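PDB 5OIU: type IV pilus assembly protein PilF from Thermus thermophilus HB8, which probably hydrolyses ATP as a hexameric AAA+ motor to power assembly of type IVa pili. Local coordinates for residues 82-87 against 91-96; 178-183 against 189-194. All coordinates share one frame; numbering follows the deposited sequence.

In the fold
Contact 1 comes first along the chain and is complete before contact 2 begins. It belongs to the six-stranded antiparallel sheet, in the hairpin of strands 79-87 and 90-101, with 79-87 outermost within this chain. Contact 2 lies at the margin of the seven-stranded mixed sheet that carries the P-loop, where the loop after strand 173-177 leads into strand 188-191, also outermost within this chain. Their centres are about 16 Å apart, and they touch where Arg84 packs on Pro179 and Glu181. Arg82 from contact 1 and Tyr182 from contact 2 both lie close to the bound ATP, consistent with the secretion ATPase family, whose nucleotide sits between two domains.

Contact 1: residues 82-87 against 91-96; sequences RVRYRE and DVDLRL. With ATP (adenosine-5'-triphosphate), chain Q.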
ATOM      1  N   ARG C  82       4.326 -34.302  -7.841  1.00 44.74           N
ATOM      2  CA  ARG C  82       5.297 -35.359  -8.025  1.00 46.72           C
ATOM      3  C   ARG C  82       4.720 -36.657  -7.488  1.00 50.15           C
ATOM      4  O   ARG C  82       4.000 -36.663  -6.486  1.00 52.11           O
ATOM      5  CB  ARG C  82       6.613 -35.041  -7.334  1.00 45.78           C
ATOM      6  CG  ARG C  82       7.774 -35.652  -8.037  1.00 51.98           C
ATOM      7  CD  ARG C  82       9.004 -35.554  -7.214  1.00 50.57           C
ATOM      8  NE  ARG C  82       9.706 -34.306  -7.449  1.00 56.84           N
ATOM      9  CZ  ARG C  82      11.033 -34.212  -7.485  1.00 58.93           C
ATOM     10  NH1 ARG C  82      11.774 -35.303  -7.333  1.00 48.61           N
ATOM     11  NH2 ARG C  82      11.616 -33.038  -7.693  1.00 61.01           N
ATOM     12  N   VAL C  83       5.021 -37.748  -8.183  1.00 50.29           N
ATOM     13  CA  VAL C  83       4.580 -39.087  -7.822  1.00 50.26           C
ATOM     14  C   VAL C  83       5.823 -39.900  -7.506  1.00 49.95           C
ATOM     15  O   VAL C  83       6.654 -40.137  -8.392  1.00 51.01           O
ATOM     16  CB  VAL C  83       3.779 -39.749  -8.956  1.00 52.17           C
ATOM     17  CG1 VAL C  83       3.428 -41.165  -8.583  1.00 53.06           C
ATOM     18  CG2 VAL C  83       2.517 -38.944  -9.296  1.00 48.39           C
ATOM     19  N   ARG C  84       5.956 -40.333  -6.261  1.00 55.14           N
ATOM     20  CA  ARG C  84       7.095 -41.171  -5.881  1.00 56.01           C
ATOM     21  C   ARG C  84       6.636 -42.624  -5.909  1.00 56.16           C
ATOM     22  O   ARG C  84       6.147 -43.169  -4.918  1.00 58.29           O
ATOM     23  CB  ARG C  84       7.642 -40.741  -4.536  1.00 55.34           C
ATOM     24  CG  ARG C  84       7.694 -39.243  -4.462  1.00 58.83           C
ATOM     25  CD  ARG C  84       8.331 -38.728  -3.201  1.00 56.13           C
ATOM     26  NE  ARG C  84       8.995 -37.444  -3.438  1.00 53.54           N
ATOM     27  CZ  ARG C  84       8.350 -36.286  -3.548  1.00 49.09           C
ATOM     28  NH1 ARG C  84       7.026 -36.264  -3.458  1.00 39.04           N
ATOM     29  NH2 ARG C  84       9.027 -35.159  -3.749  1.00 50.21           N
ATOM     30  N   TYR C  85       6.806 -43.247  -7.077  1.00 53.56           N
ATOM     31  CA  TYR C  85       6.331 -44.597  -7.359  1.00 50.80           C
ATOM     32  C   TYR C  85       7.326 -45.638  -6.852  1.00 49.43           C
ATOM     33  O   TYR C  85       8.475 -45.698  -7.312  1.00 45.60           O
ATOM     34  CB  TYR C  85       6.120 -44.746  -8.863  1.00 50.73           C
ATOM     35  CG  TYR C  85       5.371 -45.976  -9.284  1.00 53.62           C
ATOM     36  CD1 TYR C  85       3.991 -46.004  -9.261  1.00 53.74           C
ATOM     37  CD2 TYR C  85       6.046 -47.104  -9.718  1.00 47.48           C
ATOM     38  CE1 TYR C  85       3.303 -47.118  -9.654  1.00 55.79           C
ATOM     39  CE2 TYR C  85       5.369 -48.219 -10.109  1.00 53.10           C
ATOM     40  CZ  TYR C  85       3.993 -48.223 -10.073  1.00 53.15           C
ATOM     41  OH  TYR C  85       3.304 -49.345 -10.472  1.00 62.15           O
ATOM     42  N   ARG C  86       6.880 -46.466  -5.915  1.00 48.13           N
ATOM     43  CA  ARG C  86       7.709 -47.510  -5.321  1.00 51.29           C
ATOM     44  C   ARG C  86       6.880 -48.792  -5.296  1.00 50.58           C
ATOM     45  O   ARG C  86       5.988 -48.937  -4.451  1.00 44.54           O
ATOM     46  CB  ARG C  86       8.175 -47.096  -3.926  1.00 49.85           C
ATOM     47  CG  ARG C  86       9.394 -46.154  -3.920  1.00 53.23           C
ATOM     48  CD  ARG C  86       8.997 -44.702  -3.728  1.00 58.98           C
ATOM     49  NE  ARG C  86      10.059 -43.743  -4.062  1.00 64.27           N
ATOM     50  CZ  ARG C  86      10.247 -43.212  -5.270  1.00 62.94           C
ATOM     51  NH1 ARG C  86       9.468 -43.552  -6.281  1.00 59.44           N
ATOM     52  NH2 ARG C  86      11.221 -42.340  -5.478  1.00 63.25           N
ATOM     53  N   GLU C  87       7.148 -49.686  -6.261  1.00 48.00           N
ATOM     54  CA  GLU C  87       6.558 -51.031  -6.313  1.00 47.13           C
ATOM     55  C   GLU C  87       7.685 -52.011  -6.625  1.00 42.14           C
ATOM     56  O   GLU C  87       8.131 -52.094  -7.771  1.00 39.38           O
ATOM     57  CB  GLU C  87       5.449 -51.142  -7.357  1.00 52.94           C
ATOM     58  CG  GLU C  87       4.291 -50.167  -7.197  1.00 57.24           C
ATOM     59  CD  GLU C  87       3.385 -50.490  -6.012  1.00 63.41           C
ATOM     60  OE1 GLU C  87       2.648 -51.500  -6.064  1.00 68.08           O
ATOM     61  OE2 GLU C  87       3.403 -49.717  -5.029  1.00 67.69           O
ATOM     62  N   ASP C  91      11.229 -48.413  -9.226  1.00 47.26           N
ATOM     63  CA  ASP C  91      11.426 -47.242  -8.385  1.00 45.45           C
ATOM     64  C   ASP C  91      11.655 -46.018  -9.261  1.00 45.52           C
ATOM     65  O   ASP C  91      12.727 -45.867  -9.856  1.00 43.33           O
ATOM     66  CB  ASP C  91      12.608 -47.455  -7.452  1.00 50.79           C
ATOM     67  CG  ASP C  91      12.411 -46.780  -6.125  1.00 64.08           C
ATOM     68  OD1 ASP C  91      11.720 -47.375  -5.266  1.00 64.55           O
ATOM     69  OD2 ASP C  91      12.926 -45.648  -5.957  1.00 68.91           O
ATOM     70  N   VAL C  92      10.677 -45.120  -9.319  1.00 45.76           N
ATOM     71  CA  VAL C  92      10.821 -43.966 -10.197  1.00 45.46           C
ATOM     72  C   VAL C  92       9.969 -42.822  -9.673  1.00 44.77           C
ATOM     73  O   VAL C  92       8.863 -43.032  -9.172  1.00 46.91           O
ATOM     74  CB  VAL C  92      10.452 -44.339 -11.651  1.00 46.98           C
ATOM     75  CG1 VAL C  92       9.127 -45.109 -11.689  1.00 47.61           C
ATOM     76  CG2 VAL C  92      10.388 -43.106 -12.528  1.00 46.18           C
ATOM     77  N   ASP C  93      10.501 -41.605  -9.799  1.00 46.13           N
ATOM     78  CA  ASP C  93       9.774 -40.369  -9.529  1.00 44.06           C
ATOM     79  C   ASP C  93       9.187 -39.811 -10.817  1.00 44.99           C
ATOM     80  O   ASP C  93       9.908 -39.608 -11.803  1.00 45.89           O
ATOM     81  CB  ASP C  93      10.692 -39.320  -8.913  1.00 48.40           C
ATOM     82  CG  ASP C  93      10.579 -39.263  -7.412  1.00 62.94           C
ATOM     83  OD1 ASP C  93       9.964 -40.194  -6.814  1.00 60.21           O
ATOM     84  OD2 ASP C  93      11.116 -38.282  -6.839  1.00 66.21           O
ATOM     85  N   LEU C  94       7.895 -39.530 -10.791  1.00 41.02           N
ATOM     86  CA  LEU C  94       7.169 -39.030 -11.947  1.00 44.58           C
ATOM     87  C   LEU C  94       6.704 -37.603 -11.702  1.00 41.40           C
ATOM     88  O   LEU C  94       6.081 -37.317 -10.677  1.00 43.17           O
ATOM     89  CB  LEU C  94       5.968 -39.928 -12.246  1.00 45.17           C
ATOM     90  CG  LEU C  94       6.318 -41.399 -12.429  1.00 39.49           C
ATOM     91  CD1 LEU C  94       5.590 -42.276 -11.436  1.00 41.05           C
ATOM     92  CD2 LEU C  94       5.968 -41.786 -13.847  1.00 43.99           C
ATOM     93  N   ARG C  95       7.026 -36.713 -12.636  1.00 42.60           N
ATOM     94  CA  ARG C  95       6.389 -35.399 -12.735  1.00 44.06           C
ATOM     95  C   ARG C  95       4.994 -35.587 -13.327  1.00 41.02           C
ATOM     96  O   ARG C  95       4.856 -35.995 -14.482  1.00 40.55           O
ATOM     97  CB  ARG C  95       7.249 -34.483 -13.606  1.00 44.80           C
ATOM     98  CG  ARG C  95       7.002 -32.982 -13.483  1.00 47.67           C
ATOM     99  CD  ARG C  95       5.953 -32.465 -14.480  1.00 49.68           C
ATOM    100  NE  ARG C  95       6.170 -32.865 -15.884  1.00 52.25           N
ATOM    101  CZ  ARG C  95       7.131 -32.379 -16.671  1.00 43.12           C
ATOM    102  NH1 ARG C  95       7.983 -31.485 -16.195  1.00 36.98           N
ATOM    103  NH2 ARG C  95       7.246 -32.801 -17.930  1.00 46.06           N
ATOM    104  N   LEU C  96       3.956 -35.318 -12.550  1.00 39.65           N
ATOM    105  CA  LEU C  96       2.591 -35.490 -13.023  1.00 39.75           C
ATOM    106  C   LEU C  96       1.972 -34.141 -13.388  1.00 44.38           C
ATOM    107  O   LEU C  96       2.190 -33.140 -12.701  1.00 43.97           O
ATOM    108  CB  LEU C  96       1.739 -36.191 -11.962  1.00 46.54           C
ATOM    109  CG  LEU C  96       0.231 -36.190 -12.257  1.00 44.73           C
ATOM    110  CD1 LEU C  96      -0.086 -36.850 -13.582  1.00 42.43           C
ATOM    111  CD2 LEU C  96      -0.547 -36.849 -11.145  1.00 44.38           C
TER
HETATM  112  PG  ATP Q 501      10.347 -29.813  -5.862  1.00 47.22           P
HETATM  113  O1G ATP Q 501       9.830 -28.525  -6.496  1.00 43.15           O
HETATM  114  O2G ATP Q 501      10.547 -29.724  -4.363  1.00 51.41           O
HETATM  115  O3G ATP Q 501       9.599 -31.059  -6.261  1.00 50.20           O
HETATM  116  PB  ATP Q 501      13.183 -29.432  -6.155  1.00 43.61           P
HETATM  117  O1B ATP Q 501      13.128 -27.981  -6.558  1.00 38.43           O
HETATM  118  O2B ATP Q 501      13.541 -29.837  -4.744  1.00 44.63           O
HETATM  119  O3B ATP Q 501      11.786 -30.134  -6.534  1.00 37.20           O
HETATM  120  PA  ATP Q 501      14.895 -31.595  -6.717  1.00 44.46           P
HETATM  121  O1A ATP Q 501      16.114 -31.561  -5.834  1.00 44.10           O
HETATM  122  O2A ATP Q 501      13.746 -32.493  -6.324  1.00 52.17           O
HETATM  123  O3A ATP Q 501      14.272 -30.157  -7.084  1.00 36.64           O
HETATM  124  O5' ATP Q 501      15.481 -32.063  -8.134  1.00 51.67           O
HETATM  125  C5' ATP Q 501      14.647 -32.277  -9.270  1.00 45.67           C
HETATM  126  C4' ATP Q 501      15.441 -33.149 -10.234  1.00 47.91           C
HETATM  127  O4' ATP Q 501      16.593 -32.452 -10.721  1.00 38.08           O
HETATM  128  C3' ATP Q 501      15.931 -34.392  -9.518  1.00 48.62           C
HETATM  129  O3' ATP Q 501      15.716 -35.462 -10.459  1.00 58.32           O
HETATM  130  C2' ATP Q 501      17.397 -34.081  -9.229  1.00 45.41           C
HETATM  131  O2' ATP Q 501      18.238 -35.241  -9.089  1.00 47.55           O
HETATM  132  C1' ATP Q 501      17.785 -33.156 -10.386  1.00 40.76           C
HETATM  133  N9  ATP Q 501      18.812 -32.160 -10.019  1.00 43.85           N
HETATM  134  C8  ATP Q 501      18.743 -31.343  -8.945  1.00 41.81           C
HETATM  135  N7  ATP Q 501      19.831 -30.531  -8.884  1.00 36.81           N
HETATM  136  C5  ATP Q 501      20.625 -30.827  -9.925  1.00 35.97           C
HETATM  137  C6  ATP Q 501      21.925 -30.338 -10.436  1.00 37.59           C
HETATM  138  N6  ATP Q 501      22.612 -29.356  -9.797  1.00 35.66           N
HETATM  139  N1  ATP Q 501      22.408 -30.904 -11.561  1.00 38.36           N
HETATM  140  C2  ATP Q 501      21.728 -31.879 -12.199  1.00 43.36           C
HETATM  141  N3  ATP Q 501      20.540 -32.372 -11.794  1.00 43.40           N
HETATM  142  C4  ATP Q 501      19.943 -31.897 -10.678  1.00 39.20           C
HETATM  143  O   HOH W   1      11.216 -38.590  -4.189  1.00 46.91           O
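Asp93 sits among three arginines of the neighbouring strand, and its two carboxylate oxygens divide them. OD2 accepts from Arg82 NH1 at 3.1 Å on its anti side; the oxygen lies in the guanidinium plane, although the two planar groups stand 89° apart. OD1 makes a salt bridge with Arg86 NH2 at 2.8 Å, here with the planes only 26° apart. Arg84 reaches the acid through water: its NE gives a hydrogen bond to a water that in turn donates to Asp93 OD2 at 2.7 Å. The Arg86 chain bends at chi2 (100°), which brings its guanidinium back over the strand pair. Arg84 CB lies over one face of that group and Asp91 OD2 over the opposite face, a long, purely electrostatic pairing, while NH1 makes weak bonds to Val92 O and Tyr85 O. Beneath this charged network lies an antiparallel beta hairpin. Val83 and Leu94 form one hydrogen-bonded pair, Val83 N to Leu94 O at 2.7 Å and Leu94 N to Val83 O at 2.8 Å, and Tyr85 and Val92 form the next. The sheet's other face is apolar: Leu94 CD1 fits between Val83 CG1, at 3.7 Å, and Tyr85 CB, at 3.6 Å, and Val83 CG2 reaches Leu96 CB. Helices 6-22 and 57-67 pack on this face, with Ile16 on Tyr85 and Leu94, and Met67 on Val83 and Tyr85. At the nucleotide end, Arg82 NH2 makes weak hydrogen bonds to O2A, at 2.6 Å, and O3G of ATP, so the salt bridge to Asp93 probably steadies the arginine that spans the alpha and gamma phosphates. Lys155 NZ and P-loop amides, including those of Gly152 and Gly154, also grip the triphosphate.

Contact 2: residues 178-183 against 189-194; sequences DPVEYE and QTQVNP
Gln189 reaches from strand 188-191 to the loop 178-183, which brings the Tyr182 side chain to about 4 Å from the bound ATP. Its CB lies 4.1 Å from Val180 CG2, and the chain then runs extended (chi2 177°), bringing CD to 4.1 Å from Val180 CG1. At the tip NE2 donates to Tyr182 O at 3.0 Å, with that oxygen close to the amide plane, and it also bonds to Glu177 OE2; OE1 lies near Glu183 OE2, two acceptors that do not bond. Shortened to an alanine, this residue would probably leave Tyr182 O and Glu177 OE2 without their shared donor and a gap beside Val180 CG1. Gln191 makes the second bridge: its extended chain carries the amide across to the loop, where OE1 accepts from Val180 N at 2.8 Å while touching Pro179 CB. Pro179 follows a cis peptide bond. Farther along, Val192 CG2 packs on Asp178 CB at 3.4 Å, and the carboxylate of Asp178 pairs with Arg221. Thr190 and Val192 pack on Ile176 of strand 173-177, Phe160 of helix 155-166 touches Gln189, and the third subunit takes backbone hydrogen bonds from Gln189, packs Val102 on Val180 and bonds Thr190 OG1 through Pro100 O.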
ATOM      1  N   ASP C 178       8.162 -32.612   3.484  1.00 35.66           N
ATOM      2  CA  ASP C 178       6.937 -33.133   2.881  1.00 45.23           C
ATOM      3  C   ASP C 178       7.197 -33.504   1.435  1.00 46.04           C
ATOM      4  O   ASP C 178       7.019 -32.682   0.528  1.00 50.99           O
ATOM      5  CB  ASP C 178       5.793 -32.127   2.955  1.00 47.09           C
ATOM      6  CG  ASP C 178       4.522 -32.652   2.310  1.00 47.38           C
ATOM      7  OD1 ASP C 178       4.405 -33.884   2.135  1.00 55.47           O
ATOM      8  OD2 ASP C 178       3.642 -31.835   1.975  1.00 52.59           O
ATOM      9  N   PRO C 179       7.596 -34.754   1.173  1.00 42.13           N
ATOM     10  CA  PRO C 179       7.856 -35.759   2.201  1.00 43.69           C
ATOM     11  C   PRO C 179       9.344 -35.782   2.543  1.00 41.45           C
ATOM     12  O   PRO C 179      10.088 -34.956   2.027  1.00 44.99           O
ATOM     13  CB  PRO C 179       7.422 -37.053   1.512  1.00 42.78           C
ATOM     14  CG  PRO C 179       7.838 -36.825   0.055  1.00 41.03           C
ATOM     15  CD  PRO C 179       7.803 -35.307  -0.182  1.00 44.23           C
ATOM     16  N   VAL C 180       9.782 -36.705   3.391  1.00 42.62           N
ATOM     17  CA  VAL C 180      11.212 -36.973   3.497  1.00 44.26           C
ATOM     18  C   VAL C 180      11.643 -37.762   2.265  1.00 50.66           C
ATOM     19  O   VAL C 180      11.116 -38.850   1.998  1.00 47.37           O
ATOM     20  CB  VAL C 180      11.537 -37.741   4.785  1.00 41.60           C
ATOM     21  CG1 VAL C 180      12.931 -38.313   4.712  1.00 41.47           C
ATOM     22  CG2 VAL C 180      11.424 -36.829   5.983  1.00 44.67           C
ATOM     23  N   GLU C 181      12.641 -37.261   1.563  1.00 51.01           N
ATOM     24  CA  GLU C 181      13.140 -37.900   0.326  1.00 48.71           C
ATOM     25  C   GLU C 181      14.435 -38.657   0.611  1.00 53.70           C
ATOM     26  O   GLU C 181      14.412 -39.855   0.742  1.00 60.54           O
ATOM     27  CB  GLU C 181      13.482 -36.823  -0.697  1.00 50.21           C
ATOM     28  CG  GLU C 181      12.295 -36.167  -1.358  1.00 53.19           C
ATOM     29  CD  GLU C 181      12.651 -34.914  -2.133  1.00 54.55           C
ATOM     30  OE1 GLU C 181      13.172 -35.039  -3.222  1.00 63.18           O
ATOM     31  OE2 GLU C 181      12.410 -33.830  -1.639  1.00 53.24           O
ATOM     32  N   TYR C 182      15.531 -37.966   0.658  1.00 53.38           N
ATOM     33  CA  TYR C 182      16.805 -38.598   0.915  1.00 53.68           C
ATOM     34  C   TYR C 182      16.966 -38.900   2.401  1.00 56.70           C
ATOM     35  O   TYR C 182      16.308 -38.304   3.260  1.00 52.07           O
ATOM     36  CB  TYR C 182      17.943 -37.696   0.434  1.00 58.92           C
ATOM     37  CG  TYR C 182      17.764 -37.157  -0.978  1.00 59.06           C
ATOM     38  CD1 TYR C 182      16.962 -36.042  -1.229  1.00 62.61           C
ATOM     39  CD2 TYR C 182      18.417 -37.751  -2.061  1.00 69.93           C
ATOM     40  CE1 TYR C 182      16.801 -35.545  -2.528  1.00 68.14           C
ATOM     41  CE2 TYR C 182      18.266 -37.261  -3.367  1.00 66.28           C
ATOM     42  CZ  TYR C 182      17.458 -36.162  -3.596  1.00 75.72           C
ATOM     43  OH  TYR C 182      17.309 -35.680  -4.892  1.00 79.35           O
ATOM     44  N   GLU C 183      17.853 -39.860   2.689  1.00 61.76           N
ATOM     45  CA  GLU C 183      18.324 -40.185   4.036  1.00 53.70           C
ATOM     46  C   GLU C 183      19.796 -39.806   4.121  1.00 57.40           C
ATOM     47  O   GLU C 183      20.629 -40.390   3.420  1.00 62.79           O
ATOM     48  CB  GLU C 183      18.151 -41.669   4.340  1.00 55.22           C
ATOM     49  CG  GLU C 183      16.804 -42.223   3.968  1.00 66.70           C
ATOM     50  CD  GLU C 183      15.856 -42.235   5.149  1.00 67.81           C
ATOM     51  OE1 GLU C 183      15.394 -43.341   5.524  1.00 68.48           O
ATOM     52  OE2 GLU C 183      15.594 -41.142   5.708  1.00 60.75           O
ATOM     53  N   GLN C 189      15.284 -36.566  10.900  1.00 31.64           N
ATOM     54  CA  GLN C 189      14.299 -36.152   9.919  1.00 32.81           C
ATOM     55  C   GLN C 189      12.896 -36.515  10.375  1.00 34.32           C
ATOM     56  O   GLN C 189      12.664 -37.589  10.947  1.00 35.86           O
ATOM     57  CB  GLN C 189      14.605 -36.763   8.558  1.00 31.35           C
ATOM     58  CG  GLN C 189      15.966 -36.367   8.026  1.00 35.13           C
ATOM     59  CD  GLN C 189      16.284 -37.032   6.696  1.00 37.64           C
ATOM     60  OE1 GLN C 189      16.889 -38.101   6.662  1.00 36.80           O
ATOM     61  NE2 GLN C 189      15.887 -36.394   5.598  1.00 38.08           N
ATOM     62  N   THR C 190      11.972 -35.599  10.106  1.00 31.92           N
ATOM     63  CA  THR C 190      10.580 -35.671  10.528  1.00 34.15           C
ATOM     64  C   THR C 190       9.711 -35.324   9.330  1.00 38.70           C
ATOM     65  O   THR C 190       9.958 -34.316   8.656  1.00 35.88           O
ATOM     66  CB  THR C 190      10.322 -34.699  11.688  1.00 33.78           C
ATOM     67  OG1 THR C 190      11.032 -35.151  12.845  1.00 34.00           O
ATOM     68  CG2 THR C 190       8.828 -34.584  12.018  1.00 35.19           C
ATOM     69  N   GLN C 191       8.716 -36.163   9.051  1.00 37.48           N
ATOM     70  CA  GLN C 191       7.847 -35.996   7.893  1.00 39.78           C
ATOM     71  C   GLN C 191       6.488 -35.470   8.323  1.00 44.76           C
ATOM     72  O   GLN C 191       5.941 -35.912   9.342  1.00 45.21           O
ATOM     73  CB  GLN C 191       7.648 -37.313   7.164  1.00 37.61           C
ATOM     74  CG  GLN C 191       6.945 -37.149   5.872  1.00 37.77           C
ATOM     75  CD  GLN C 191       7.032 -38.396   5.028  1.00 42.49           C
ATOM     76  OE1 GLN C 191       8.026 -38.626   4.316  1.00 39.76           O
ATOM     77  NE2 GLN C 191       5.997 -39.228   5.115  1.00 32.48           N
ATOM     78  N   VAL C 192       5.936 -34.528   7.547  1.00 38.06           N
ATOM     79  CA  VAL C 192       4.624 -34.004   7.907  1.00 43.94           C
ATOM     80  C   VAL C 192       3.594 -35.108   7.731  1.00 43.04           C
ATOM     81  O   VAL C 192       3.714 -35.962   6.844  1.00 46.35           O
ATOM     82  CB  VAL C 192       4.268 -32.742   7.100  1.00 42.92           C
ATOM     83  CG1 VAL C 192       5.390 -31.698   7.206  1.00 40.26           C
ATOM     84  CG2 VAL C 192       3.989 -33.085   5.676  1.00 44.94           C
ATOM     85  N   ASN C 193       2.600 -35.123   8.614  1.00 45.35           N
ATOM     86  CA  ASN C 193       1.620 -36.204   8.689  1.00 48.57           C
ATOM     87  C   ASN C 193       0.252 -35.569   8.909  1.00 55.53           C
ATOM     88  O   ASN C 193      -0.187 -35.389  10.050  1.00 49.06           O
ATOM     89  CB  ASN C 193       1.970 -37.180   9.812  1.00 46.48           C
ATOM     90  CG  ASN C 193       1.068 -38.382   9.848  1.00 54.29           C
ATOM     91  OD1 ASN C 193       0.156 -38.509   9.038  1.00 61.50           O
ATOM     92  ND2 ASN C 193       1.323 -39.286  10.792  1.00 55.60           N
ATOM     93  N   PRO C 194      -0.454 -35.215   7.828  1.00 59.47           N
ATOM     94  CA  PRO C 194      -1.676 -34.408   7.990  1.00 58.25           C
ATOM     95  C   PRO C 194      -2.785 -35.115   8.757  1.00 57.53           C
ATOM     96  O   PRO C 194      -3.554 -34.446   9.461  1.00 56.23           O
ATOM     97  CB  PRO C 194      -2.082 -34.104   6.540  1.00 53.64           C
ATOM     98  CG  PRO C 194      -0.809 -34.265   5.746  1.00 59.68           C
ATOM     99  CD  PRO C 194      -0.115 -35.416   6.409  1.00 51.51           C
TER